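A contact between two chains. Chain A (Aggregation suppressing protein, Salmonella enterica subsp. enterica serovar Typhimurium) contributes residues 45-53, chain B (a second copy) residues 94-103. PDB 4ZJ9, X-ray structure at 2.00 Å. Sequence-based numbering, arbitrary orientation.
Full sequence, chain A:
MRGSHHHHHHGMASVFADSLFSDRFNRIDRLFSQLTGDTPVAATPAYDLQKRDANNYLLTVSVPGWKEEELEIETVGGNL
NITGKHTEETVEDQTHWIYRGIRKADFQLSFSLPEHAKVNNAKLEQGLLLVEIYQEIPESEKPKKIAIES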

# COMPACT_ATOMS: atom_id res chain seq x y z
N PRO A 45 -8.27 -0.22 -7.17
CA PRO A 45 -7.31 -0.93 -6.35
C PRO A 45 -7.34 -2.39 -6.54
O PRO A 45 -8.42 -3.02 -6.66
CB PRO A 45 -7.73 -0.55 -4.91
CG PRO A 45 -8.58 0.65 -5.04
CD PRO A 45 -9.29 0.47 -6.35
N ALA A 46 -6.16 -3.00 -6.52
CA ALA A 46 -6.06 -4.43 -6.49
C ALA A 46 -6.74 -4.96 -5.23
O ALA A 46 -6.76 -4.30 -4.21
CB ALA A 46 -4.57 -4.82 -6.52
N TYR A 47 -7.30 -6.14 -5.30
CA TYR A 47 -7.83 -6.77 -4.13
C TYR A 47 -7.64 -8.30 -4.19
O TYR A 47 -7.35 -8.91 -5.25
CB TYR A 47 -9.32 -6.38 -3.90
CG TYR A 47 -10.28 -6.96 -4.94
CD1 TYR A 47 -10.58 -6.28 -6.11
CD2 TYR A 47 -10.92 -8.20 -4.72
CE1 TYR A 47 -11.41 -6.83 -7.07
CE2 TYR A 47 -11.80 -8.74 -5.66
CZ TYR A 47 -12.02 -8.06 -6.84
OH TYR A 47 -12.91 -8.59 -7.76
N ASP A 48 -7.81 -8.91 -3.04
CA ASP A 48 -7.80 -10.33 -2.89
C ASP A 48 -9.13 -10.65 -2.25
O ASP A 48 -9.67 -9.87 -1.46
CB ASP A 48 -6.75 -10.78 -1.90
CG ASP A 48 -5.32 -10.72 -2.44
OD1 ASP A 48 -5.10 -10.57 -3.69
OD2 ASP A 48 -4.43 -10.78 -1.59
N LEU A 49 -9.60 -11.86 -2.52
CA LEU A 49 -10.80 -12.36 -1.86
C LEU A 49 -10.53 -13.75 -1.43
O LEU A 49 -10.15 -14.62 -2.25
CB LEU A 49 -12.02 -12.29 -2.81
CG LEU A 49 -13.35 -12.68 -2.18
CD1 LEU A 49 -13.79 -11.73 -1.07
CD2 LEU A 49 -14.34 -12.72 -3.34
N GLN A 50 -10.64 -13.98 -0.14
CA GLN A 50 -10.44 -15.30 0.37
C GLN A 50 -11.66 -15.82 1.07
O GLN A 50 -12.50 -15.06 1.53
CB GLN A 50 -9.30 -15.28 1.41
CG GLN A 50 -7.95 -14.97 0.83
CD GLN A 50 -6.97 -14.49 1.92
OE1 GLN A 50 -6.81 -13.33 2.13
NE2 GLN A 50 -6.38 -15.43 2.64
N LYS A 51 -11.74 -17.14 1.12
CA LYS A 51 -12.80 -17.91 1.80
C LYS A 51 -12.09 -18.61 3.03
O LYS A 51 -11.29 -19.53 2.83
CB LYS A 51 -13.39 -18.88 0.76
CG LYS A 51 -14.64 -19.66 1.14
CD LYS A 51 -15.25 -20.39 -0.11
CE LYS A 51 -14.24 -21.35 -0.79
NZ LYS A 51 -14.80 -22.30 -1.83
N ARG A 52 -12.32 -18.13 4.26
CA ARG A 52 -11.68 -18.73 5.46
C ARG A 52 -12.32 -20.08 5.76
O ARG A 52 -11.68 -20.98 6.29
CB ARG A 52 -11.81 -17.81 6.68
CG ARG A 52 -11.22 -16.42 6.53
N ASP A 53 -13.61 -20.17 5.45
CA ASP A 53 -14.38 -21.41 5.36
C ASP A 53 -15.69 -21.07 4.64
O ASP A 53 -15.79 -19.99 4.07
CB ASP A 53 -14.63 -22.00 6.74
CG ASP A 53 -15.30 -21.03 7.66
OD1 ASP A 53 -14.59 -20.38 8.48
OD2 ASP A 53 -16.53 -20.91 7.54
N GLN B 94 -5.28 -23.27 -2.20
CA GLN B 94 -5.78 -22.51 -3.35
C GLN B 94 -7.31 -22.50 -3.42
O GLN B 94 -7.88 -21.67 -4.13
CB GLN B 94 -5.16 -22.99 -4.68
CG GLN B 94 -3.63 -22.99 -4.75
CD GLN B 94 -3.00 -21.61 -4.55
OE1 GLN B 94 -3.09 -20.75 -5.43
NE2 GLN B 94 -2.34 -21.40 -3.41
N THR B 95 -7.96 -23.41 -2.69
CA THR B 95 -9.39 -23.35 -2.51
C THR B 95 -9.88 -22.09 -1.74
O THR B 95 -10.91 -21.50 -2.12
CB THR B 95 -9.93 -24.64 -1.84
OG1 THR B 95 -11.33 -24.77 -2.11
CG2 THR B 95 -9.74 -24.65 -0.35
N HIS B 96 -9.12 -21.70 -0.69
CA HIS B 96 -9.38 -20.48 0.11
C HIS B 96 -9.19 -19.22 -0.68
O HIS B 96 -9.59 -18.16 -0.26
CB HIS B 96 -8.41 -20.35 1.29
CG HIS B 96 -8.62 -21.36 2.38
ND1 HIS B 96 -9.52 -22.40 2.28
CD2 HIS B 96 -8.00 -21.50 3.57
CE1 HIS B 96 -9.48 -23.12 3.39
NE2 HIS B 96 -8.56 -22.60 4.18
N TRP B 97 -8.49 -19.31 -1.79
CA TRP B 97 -8.24 -18.17 -2.63
C TRP B 97 -9.31 -18.22 -3.67
O TRP B 97 -9.42 -19.20 -4.40
CB TRP B 97 -6.85 -18.20 -3.24
CG TRP B 97 -5.86 -17.87 -2.16
CD1 TRP B 97 -5.27 -18.73 -1.26
CD2 TRP B 97 -5.45 -16.57 -1.78
NE1 TRP B 97 -4.48 -18.05 -0.38
CE2 TRP B 97 -4.56 -16.71 -0.68
CE3 TRP B 97 -5.72 -15.29 -2.28
CZ2 TRP B 97 -3.95 -15.62 -0.08
CZ3 TRP B 97 -5.12 -14.22 -1.70
CH2 TRP B 97 -4.23 -14.38 -0.61
N ILE B 98 -10.13 -17.20 -3.65
CA ILE B 98 -11.16 -17.00 -4.64
C ILE B 98 -10.58 -16.16 -5.78
O ILE B 98 -10.78 -16.45 -7.01
CB ILE B 98 -12.37 -16.32 -4.03
CG1 ILE B 98 -13.03 -17.25 -3.00
CG2 ILE B 98 -13.31 -15.92 -5.14
CD1 ILE B 98 -14.18 -16.63 -2.21
N TYR B 99 -9.82 -15.13 -5.39
CA TYR B 99 -9.25 -14.20 -6.33
C TYR B 99 -8.04 -13.56 -5.69
O TYR B 99 -8.08 -13.20 -4.51
CB TYR B 99 -10.25 -13.15 -6.73
CG TYR B 99 -9.65 -12.10 -7.57
CD1 TYR B 99 -9.20 -12.39 -8.86
CD2 TYR B 99 -9.45 -10.84 -7.10
CE1 TYR B 99 -8.58 -11.44 -9.62
CE2 TYR B 99 -8.86 -9.87 -7.88
CZ TYR B 99 -8.43 -10.17 -9.12
OH TYR B 99 -7.85 -9.20 -9.88
N ARG B 100 -6.97 -13.44 -6.46
CA ARG B 100 -5.73 -12.88 -5.89
C ARG B 100 -5.20 -11.86 -6.83
O ARG B 100 -4.53 -12.17 -7.83
CB ARG B 100 -4.74 -13.95 -5.61
CG ARG B 100 -3.47 -13.46 -4.99
CD ARG B 100 -2.58 -14.63 -4.59
NE ARG B 100 -1.80 -14.30 -3.40
CZ ARG B 100 -1.28 -15.20 -2.57
NH1 ARG B 100 -1.46 -16.51 -2.78
NH2 ARG B 100 -0.61 -14.77 -1.51
N GLY B 101 -5.58 -10.62 -6.54
CA GLY B 101 -5.22 -9.53 -7.36
C GLY B 101 -4.02 -8.82 -6.82
O GLY B 101 -3.46 -8.02 -7.50
N ILE B 102 -3.65 -9.11 -5.58
CA ILE B 102 -2.54 -8.39 -4.94
C ILE B 102 -1.29 -9.26 -5.04
O ILE B 102 -1.22 -10.36 -4.45
CB ILE B 102 -2.83 -8.14 -3.46
CG1 ILE B 102 -3.96 -7.14 -3.30
CG2 ILE B 102 -1.62 -7.52 -2.77
CD1 ILE B 102 -4.38 -6.90 -1.85
N ARG B 103 -0.32 -8.78 -5.79
CA ARG B 103 0.93 -9.51 -6.03
C ARG B 103 2.02 -8.86 -5.17
O ARG B 103 2.07 -7.64 -5.05
CB ARG B 103 1.28 -9.52 -7.56
CG ARG B 103 0.21 -10.23 -8.42
CD ARG B 103 0.47 -10.23 -9.92
O HOH W 1 -7.31 -6.92 -8.56

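Two copies of a chain can join by adding strand to strand, letting backbone amides and carbonyls join the strands while side chains fit the space around them. The contact between residues 45-53 of one copy of this aggregation suppressing protein and residues 94-103 of the other is a compact example: an antiparallel pairing, interrupted by a bulge, that buries 797 Å² counting both sides.

Chain B enters through a turn. Q94(B) lies beyond reach of the partner, and T95(B) contributes mainly its carbonyl O, 3.6 Å from CE of K51(A). The long, largely extended lysine chain covers this margin with its methylenes; its NZ remains 4.3 Å from OG1 of T95(B), too far for a hydrogen bond. The first firm link comes at H96(B), whose O accepts a nearly straight hydrogen bond from N of K51(A) at 2.8 Å. The same oxygen lies 3.0 Å from CA of Q50(A), a CA-H...O contact of the kind that close antiparallel strands often make. The CA-to-CB bond of H96(B) points sideways, and the carbonyl oxygens of K51(A) and R52(A) lie over one face of its ring.

W97(B) pairs with Q50(A) at a non-hydrogen-bonded position, so the pair itself is joined through its side chains, between flanking backbone bonds. Both point to the same face of the sheet, and CG of Q50(A) sits 3.7 Å from the centroid of the indole six-membered ring, almost on its normal. Glutamine suits the place because its aliphatic part lies on the aromatic surface and its amide NE2 stays over the same face, 3.7 Å from CZ2 of W97(B). At the edge of the same ring is OD2 of D48(A), 3.5 Å from CZ3 of W97(B).

The bulge follows. Between L49(A) and Q50(A) the register slips by one residue, and chain B turns a corner at I98(B). The carbonyl of L49(A) serves two consecutive amides: its O accepts from N of I98(B) at 2.9 Å and from N of Y99(B) at 3.2 Å. I98(B) also gives apolar cover, its CG2 3.8 Å from CD2 of L49(A) and its CD1 3.8 Å from CB of K51(A).

Regular pairing is clearest at Y99(B), whose O receives the amide N of L49(A) at 2.8 Å. Its CA-to-CB bond points to the face shared with L49(A), but the ring comes nearer the partner, bringing CD2 of Y99(B) within 3.5 Å of CE2 of Y47(A), with the ring planes inclined at 49°. A water 2.7 Å from OH of Y99(B) also makes a weak hydrogen bond with N of Y47(A), linking the two chains.

R100(B) faces D48(A) across the strands, yet the buried aspartate is spent on backbone: its OD1 accepts from N of I102(B) at 2.8 Å and, weakly, from N of G101(B) at 2.9 Å. N of G101(B) also donates to O of Y47(A) at 2.8 Å. Glycine fits this crowded spot, since an ideal CB would lie 2.5 Å from that same O of Y47(A). Finally, CG1 of I102(B) packs 4.0 Å from CB of A46(A), closing the contact with a small apolar patch; R103(B) makes no contact with the partner stretch.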